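Local coordinates for 2-C-methyl-D-erythritol 4-phosphate cytidylyltransferase (Anaerococcus prevotii, PDB 4KT7), which catalyses transfer of the cytidylyl group of CTP to 2-C-methyl-D-erythritol 4-phosphate, giving 4-diphosphocytidyl-2-C-methyl-D-erythritol and diphosphate in isoprenoid biosynthesis, at the interface of chains A and B. Coordinates in Å, arbitrary orientation; residue numbers count along the deposited sequence, not the author numbering. Chains: chain A/B, 2-C-methyl-D-erythritol 4-phosphate cytidylyltransferase.

Contact 1: the interface of chains A and B. Residues chain A 222, 225-226; chain B 223, 226.
The backbone carbonyl oxygen of A:Glu222 lies at the ring edge of B:Phe226, in the plane of the ring. Its O atom is 3.8 Å from CE2 of B:Phe226, a contact with the rim rather than a hydrogen bond. The patch packs helix 221-231 of chain A on helix 221-232 of chain B in the two-fold dimer. The aliphatic part of A:Glu222 follows the same rim. Its CB is 3.9 Å from CE2 of B:Phe226, and its CG stands near CE2 and CZ. Another neighbour of this ring is its counterpart, A:Phe226. The side chains of A:Phe226 and B:Phe226 cross at about a right angle, with CD1 of A:Phe226 3.7 Å from CD2 of B:Phe226. In B:Phe226 the ring carbon CG is anti to the backbone N (chi1 175°), which sends the ring across to chain A. An alanine at B:Phe226 is likely to leave a gap between A:Glu222 and A:Phe226, with the latter's ring less firmly held. A:Ile225 adds a looser contact, through CG2, to the backbone of B:Phe226. On the far side, the carboxylate of B:Asp223 runs beside the ring of A:Phe226, pointing the same way. The two planes are 32° apart, and OD1 of B:Asp223 is 3.9 Å from CE1 of A:Phe226.

Contact 2: the interface of chains A and B. Residues chain A 145, 153, 156; chain B 135, 191-192, 194-195, 198.
Strands 144-147 and 153-155 of chain A belong to the arm that IspD enzymes extend over the partner subunit. Here the arm docks on the 191-198 segment of chain B. The ammonium NZ of A:Lys145 is gripped from several sides. It donates to OG of B:Ser194 at 2.8 Å and forms a salt bridge to OD1 of B:Asp192, also at 2.8 Å. It uses the syn lone pair of that carboxylate oxygen, while OG1 of B:Thr191 takes the anti one. Within the arm, NZ of A:Lys145 also bonds OG1 of A:Thr156 at 3.0 Å. The carboxylate of B:Glu198 clamps A:Thr156 with both oxygens. OE2 of B:Glu198 takes a short bond of 2.5 Å from OG1 of A:Thr156, on its syn lone pair. OE1 of B:Glu198 accepts from the backbone N of A:Thr156 at 2.9 Å, met on its syn side but 26° out of the carboxylate plane. The threonine places OG1 beside its own backbone N (chi1 -50°), which lets one carboxylate meet both donors. Beside this polar cluster, CG2 of A:Val153 meets CD1 of B:Ile135 at 3.7 Å. Together these contacts fasten the arm to its partner, and so probably hold the shared active-site region of the dimer in shape.

Contact 3: the interface of chains A and B. Residues chain A 229-230; chain B 222, 225.
A:Ala229 has its methyl group set against two residues of the opposing helix, B:Ile225 and B:Glu222. It buries 46 Å², against 21 Å² for each of the other two. Both branches of B:Ile225 touch the methyl. CD1 of B:Ile225 is 3.9 Å from CB of A:Ala229, and CG2 is equally close. The isoleucine has CG1 beside its backbone N (chi1 -62°) and CG2 anti to it, which brings the tips of both branches onto one side of the methyl. B:Glu222 adds its aliphatic part. Its CB is 4.1 Å from CB of A:Ala229. Its CG passes close to the alanine carbonyl, 3.6 Å from O of A:Ala229. The glutamate chain then bends at chi2 (81°), and the carboxylate turns away from that carbonyl. What the glutamate gives to this patch is therefore its methylene groups, not its charge. A:Tyr230 is a minor neighbour. It approaches B:Glu222 through its backbone N. The short side chain of A:Ala229 lets the backbone of helix 221-231 of chain A come close to helix 221-232 of chain B. The patch thus pairs the C-terminal helices of the two subunits and adds an apolar seam, likely to steady the homodimer well away from the arms.

Contact 4: the interface of chains A and B. Residues chain A 165, 191-192, 195; chain B 143, 145, 156, 159.
A:Ile165 and A:Asp192 form the tight side of this contact, against B:Thr143 and B:Lys145 in the arm of chain B. The backbone N of A:Ile165 donates to O of B:Thr143 at 3.0 Å, nearly straight along the carbonyl. CG2 of A:Ile165 packs on the lysine chain, 3.6 Å from CE of B:Lys145. CD1 lies against CB of B:Thr143. The lysine turns at its last torsion (chi4 -93°), bringing NZ to the carboxylate. There NZ of B:Lys145 makes a salt bridge of 2.7 Å to OD1 of A:Asp192, on the syn lone pair. The same NZ also bonds OG1 of B:Thr156 at 2.9 Å. An asparagine at A:Asp192 would probably leave the ammonium of B:Lys145 without its opposite charge in this packed spot. The other side is looser. A:Thr191 still packs its CB on CG2 of B:Thr143, but it is poorly ordered. Its CG2 passes the poorly ordered B:Arg159 at a looser distance, the side chains sliding past each other. B:Arg159 lies on the arm, which in this family is thought to contribute to the methylerythritol phosphate site of the partner. Between A:Gln195 and B:Thr156 a water mediates: water 1 is 2.8 Å from NE2 of A:Gln195 and 3.1 Å from O of B:Thr156.

Contact 1: the interface of chains A and B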
# COMPACT_ATOMS: atom_id res chain seq x y z
N GLU A 222 12.17 -3.13 -8.44
CA GLU A 222 10.76 -3.47 -8.65
C GLU A 222 9.92 -2.26 -9.06
O GLU A 222 9.08 -2.36 -9.96
CB GLU A 222 10.16 -4.14 -7.40
CG GLU A 222 10.47 -5.62 -7.24
CD GLU A 222 11.68 -5.89 -6.36
OE1 GLU A 222 12.23 -4.93 -5.78
OE2 GLU A 222 12.08 -7.07 -6.24
N ILE A 225 10.55 -1.34 -12.76
CA ILE A 225 9.76 -2.26 -13.56
C ILE A 225 8.29 -1.82 -13.56
O ILE A 225 7.66 -1.77 -14.61
CB ILE A 225 9.88 -3.72 -13.03
CG1 ILE A 225 11.35 -4.19 -13.02
CG2 ILE A 225 9.03 -4.68 -13.86
CD1 ILE A 225 12.09 -3.97 -14.33
N PHE A 226 7.77 -1.48 -12.39
CA PHE A 226 6.37 -1.09 -12.27
C PHE A 226 6.11 0.25 -12.96
O PHE A 226 5.09 0.43 -13.63
CB PHE A 226 5.96 -1.03 -10.79
CG PHE A 226 4.49 -1.24 -10.56
CD1 PHE A 226 3.96 -2.52 -10.48
CD2 PHE A 226 3.63 -0.15 -10.43
CE1 PHE A 226 2.60 -2.72 -10.27
CE2 PHE A 226 2.27 -0.35 -10.22
CZ PHE A 226 1.76 -1.63 -10.14
N ASP B 223 0.25 -5.50 -13.55
CA ASP B 223 0.59 -6.60 -12.65
C ASP B 223 1.14 -7.78 -13.46
O ASP B 223 2.16 -8.37 -13.09
CB ASP B 223 -0.65 -7.06 -11.86
CG ASP B 223 -1.24 -5.96 -11.00
OD1 ASP B 223 -0.52 -5.01 -10.64
OD2 ASP B 223 -2.44 -6.05 -10.66
N PHE B 226 4.58 -6.92 -14.57
CA PHE B 226 5.39 -7.00 -13.37
C PHE B 226 5.62 -8.47 -13.00
O PHE B 226 6.72 -8.87 -12.63
CB PHE B 226 4.72 -6.25 -12.22
CG PHE B 226 5.44 -6.37 -10.90
CD1 PHE B 226 5.19 -7.45 -10.06
CD2 PHE B 226 6.34 -5.41 -10.50
CE1 PHE B 226 5.86 -7.57 -8.85
CE2 PHE B 226 7.00 -5.51 -9.28
CZ PHE B 226 6.76 -6.60 -8.45

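Contact 2: the interface of chains A and B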
# COMPACT_ATOMS: atom_id res chain seq x y z
N LYS A 145 -4.93 -3.84 9.26
CA LYS A 145 -5.26 -4.25 10.63
C LYS A 145 -4.26 -3.61 11.56
O LYS A 145 -3.09 -3.45 11.20
CB LYS A 145 -5.14 -5.78 10.81
CG LYS A 145 -5.96 -6.61 9.83
CD LYS A 145 -7.31 -7.03 10.38
CE LYS A 145 -7.99 -7.99 9.40
NZ LYS A 145 -9.36 -8.36 9.86
N VAL A 153 -4.39 -9.85 16.05
CA VAL A 153 -5.15 -8.69 15.62
C VAL A 153 -5.74 -7.95 16.83
O VAL A 153 -6.46 -8.54 17.65
CB VAL A 153 -6.28 -9.10 14.64
CG1 VAL A 153 -7.21 -7.90 14.34
CG2 VAL A 153 -5.68 -9.64 13.36
N THR A 156 -9.75 -4.06 13.41
CA THR A 156 -9.72 -3.63 12.02
C THR A 156 -10.28 -2.23 11.97
O THR A 156 -11.45 -2.02 12.29
CB THR A 156 -10.60 -4.52 11.14
OG1 THR A 156 -10.29 -5.90 11.37
CG2 THR A 156 -10.39 -4.20 9.66
N ILE B 135 -4.43 -15.30 10.05
CA ILE B 135 -4.35 -14.53 8.80
C ILE B 135 -2.91 -14.20 8.43
O ILE B 135 -2.04 -14.15 9.30
CB ILE B 135 -5.16 -13.21 8.89
CG1 ILE B 135 -4.56 -12.30 9.97
CG2 ILE B 135 -6.63 -13.51 9.18
CD1 ILE B 135 -5.04 -10.85 9.90
N THR B 191 -14.74 -6.45 5.94
CA THR B 191 -13.56 -6.30 5.10
C THR B 191 -13.00 -7.65 4.64
O THR B 191 -12.51 -7.79 3.51
CB THR B 191 -12.44 -5.56 5.86
OG1 THR B 191 -12.08 -6.32 7.03
CG2 THR B 191 -12.89 -4.16 6.27
N ASP B 192 -13.05 -8.64 5.53
CA ASP B 192 -12.50 -9.96 5.26
C ASP B 192 -13.06 -10.92 6.31
O ASP B 192 -13.71 -10.48 7.26
CB ASP B 192 -10.97 -9.93 5.34
CG ASP B 192 -10.47 -9.82 6.78
OD1 ASP B 192 -10.62 -8.73 7.39
OD2 ASP B 192 -9.94 -10.83 7.30
N SER B 194 -11.77 -12.59 8.70
CA SER B 194 -11.27 -12.50 10.06
C SER B 194 -11.94 -11.39 10.86
O SER B 194 -11.91 -11.40 12.10
CB SER B 194 -9.74 -12.36 10.09
OG SER B 194 -9.32 -11.12 9.56
N GLN B 195 -12.58 -10.44 10.16
CA GLN B 195 -13.28 -9.38 10.86
C GLN B 195 -14.52 -9.93 11.56
O GLN B 195 -15.08 -9.29 12.46
CB GLN B 195 -13.68 -8.23 9.92
CG GLN B 195 -14.02 -6.94 10.66
CD GLN B 195 -14.41 -5.81 9.73
OE1 GLN B 195 -14.71 -6.04 8.55
NE2 GLN B 195 -14.40 -4.59 10.25
N GLU B 198 -14.45 -10.00 15.32
CA GLU B 198 -14.74 -8.72 15.95
C GLU B 198 -16.24 -8.45 16.00
O GLU B 198 -16.78 -8.13 17.06
CB GLU B 198 -14.05 -7.57 15.20
CG GLU B 198 -12.54 -7.58 15.30
CD GLU B 198 -11.90 -6.57 14.37
OE1 GLU B 198 -12.06 -5.35 14.60
OE2 GLU B 198 -11.25 -7.00 13.39

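Contact 3: the interface of chains A and B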
# COMPACT_ATOMS: atom_id res chain seq x y z
N ALA A 229 5.94 -0.16 -16.75
CA ALA A 229 4.70 -0.81 -17.19
C ALA A 229 3.52 0.16 -17.15
O ALA A 229 2.62 0.08 -17.98
CB ALA A 229 4.40 -2.06 -16.36
N TYR A 230 3.53 1.08 -16.18
CA TYR A 230 2.54 2.16 -16.11
C TYR A 230 2.66 3.09 -17.32
O TYR A 230 1.65 3.47 -17.92
CB TYR A 230 2.70 2.95 -14.81
CG TYR A 230 2.09 4.34 -14.82
CD1 TYR A 230 0.71 4.52 -14.82
CD2 TYR A 230 2.89 5.48 -14.79
CE1 TYR A 230 0.15 5.79 -14.81
CE2 TYR A 230 2.34 6.75 -14.78
CZ TYR A 230 0.96 6.90 -14.79
OH TYR A 230 0.40 8.16 -14.79
N GLU B 222 -0.80 -4.27 -15.79
CA GLU B 222 0.57 -3.96 -15.40
C GLU B 222 1.12 -4.99 -14.42
O GLU B 222 2.32 -5.32 -14.46
CB GLU B 222 0.65 -2.55 -14.81
CG GLU B 222 0.17 -1.45 -15.74
CD GLU B 222 -1.34 -1.30 -15.77
OE1 GLU B 222 -2.05 -2.32 -15.95
OE2 GLU B 222 -1.83 -0.16 -15.60
N ILE B 225 2.62 -7.76 -16.49
CA ILE B 225 3.97 -7.39 -16.88
C ILE B 225 4.94 -7.52 -15.71
O ILE B 225 5.99 -8.15 -15.82
CB ILE B 225 4.04 -5.96 -17.43
CG1 ILE B 225 3.17 -5.83 -18.68
CG2 ILE B 225 5.48 -5.58 -17.73
CD1 ILE B 225 2.64 -4.43 -18.92

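Contact 4: the interface of chains A and B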
# COMPACT_ATOMS: atom_id res chain seq x y z
N ILE A 165 -0.25 7.93 2.95
CA ILE A 165 0.21 9.25 2.54
C ILE A 165 1.16 9.21 1.36
O ILE A 165 1.83 8.21 1.11
CB ILE A 165 0.88 10.03 3.69
CG1 ILE A 165 2.24 9.42 4.03
CG2 ILE A 165 -0.04 10.05 4.91
CD1 ILE A 165 3.01 10.18 5.08
N THR A 191 7.17 9.92 11.29
CA THR A 191 6.94 9.20 10.04
C THR A 191 6.97 10.17 8.86
O THR A 191 7.38 9.80 7.77
CB THR A 191 5.60 8.44 10.05
OG1 THR A 191 4.52 9.35 10.31
CG2 THR A 191 5.62 7.35 11.10
N ASP A 192 6.51 11.40 9.09
CA ASP A 192 6.53 12.44 8.07
C ASP A 192 6.39 13.79 8.74
O ASP A 192 6.12 13.84 9.95
CB ASP A 192 5.39 12.25 7.08
CG ASP A 192 4.04 12.56 7.69
OD1 ASP A 192 3.61 11.83 8.63
OD2 ASP A 192 3.39 13.54 7.24
N GLN A 195 3.31 14.74 10.99
CA GLN A 195 3.15 14.13 12.32
C GLN A 195 3.72 15.05 13.39
O GLN A 195 3.41 14.92 14.58
CB GLN A 195 3.80 12.73 12.40
CG GLN A 195 3.41 11.97 13.68
CD GLN A 195 4.03 10.59 13.76
OE1 GLN A 195 5.09 10.34 13.18
NE2 GLN A 195 3.36 9.68 14.47
N THR B 143 3.17 4.80 4.83
CA THR B 143 2.70 5.33 6.11
C THR B 143 1.19 5.53 6.06
O THR B 143 0.68 6.16 5.12
CB THR B 143 3.35 6.68 6.44
OG1 THR B 143 4.76 6.50 6.56
CG2 THR B 143 2.79 7.24 7.74
N LYS B 145 -2.39 6.98 7.78
CA LYS B 145 -3.07 7.86 8.74
C LYS B 145 -4.55 7.54 8.82
O LYS B 145 -5.14 7.15 7.82
CB LYS B 145 -2.85 9.33 8.37
CG LYS B 145 -1.39 9.73 8.47
CD LYS B 145 -1.15 11.23 8.33
CE LYS B 145 0.32 11.53 8.17
NZ LYS B 145 1.01 11.83 9.46
N THR B 156 -1.98 9.42 13.51
CA THR B 156 -1.09 8.52 12.78
C THR B 156 -0.82 7.34 13.69
O THR B 156 -0.22 7.50 14.73
CB THR B 156 0.23 9.22 12.48
OG1 THR B 156 -0.05 10.48 11.85
CG2 THR B 156 1.15 8.35 11.59
N ARG B 159 3.50 2.92 13.32
CA ARG B 159 3.70 2.18 12.07
C ARG B 159 4.16 0.73 12.27
O ARG B 159 4.01 -0.10 11.38
CB ARG B 159 4.68 2.93 11.15
CG ARG B 159 6.05 3.12 11.75
CD ARG B 159 7.07 3.60 10.70
NE ARG B 159 7.43 2.53 9.77
CZ ARG B 159 8.33 1.58 10.02
NH1 ARG B 159 8.58 0.65 9.11
NH2 ARG B 159 8.98 1.56 11.18
O HOH W 1 2.80 6.97 14.82

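Contacts 1 and 3 lie side by side, their C-alpha centres about 6 Å apart, on the paired C-terminal helices. Glu222 and Ile225 serve in both, from opposite chains. Contacts 2 and 4 are about 21 Å apart and are near twins. Each sets Lys145 and Thr156 of one chain against Thr191, Asp192 and Gln195 of the other, with the chains exchanged. The arm contacts stand 25 to 30 Å from the helix patches, measured between centres. The dimer is thus joined at a helix pair and at two reciprocal arms, which fits subunits that build their active sites together.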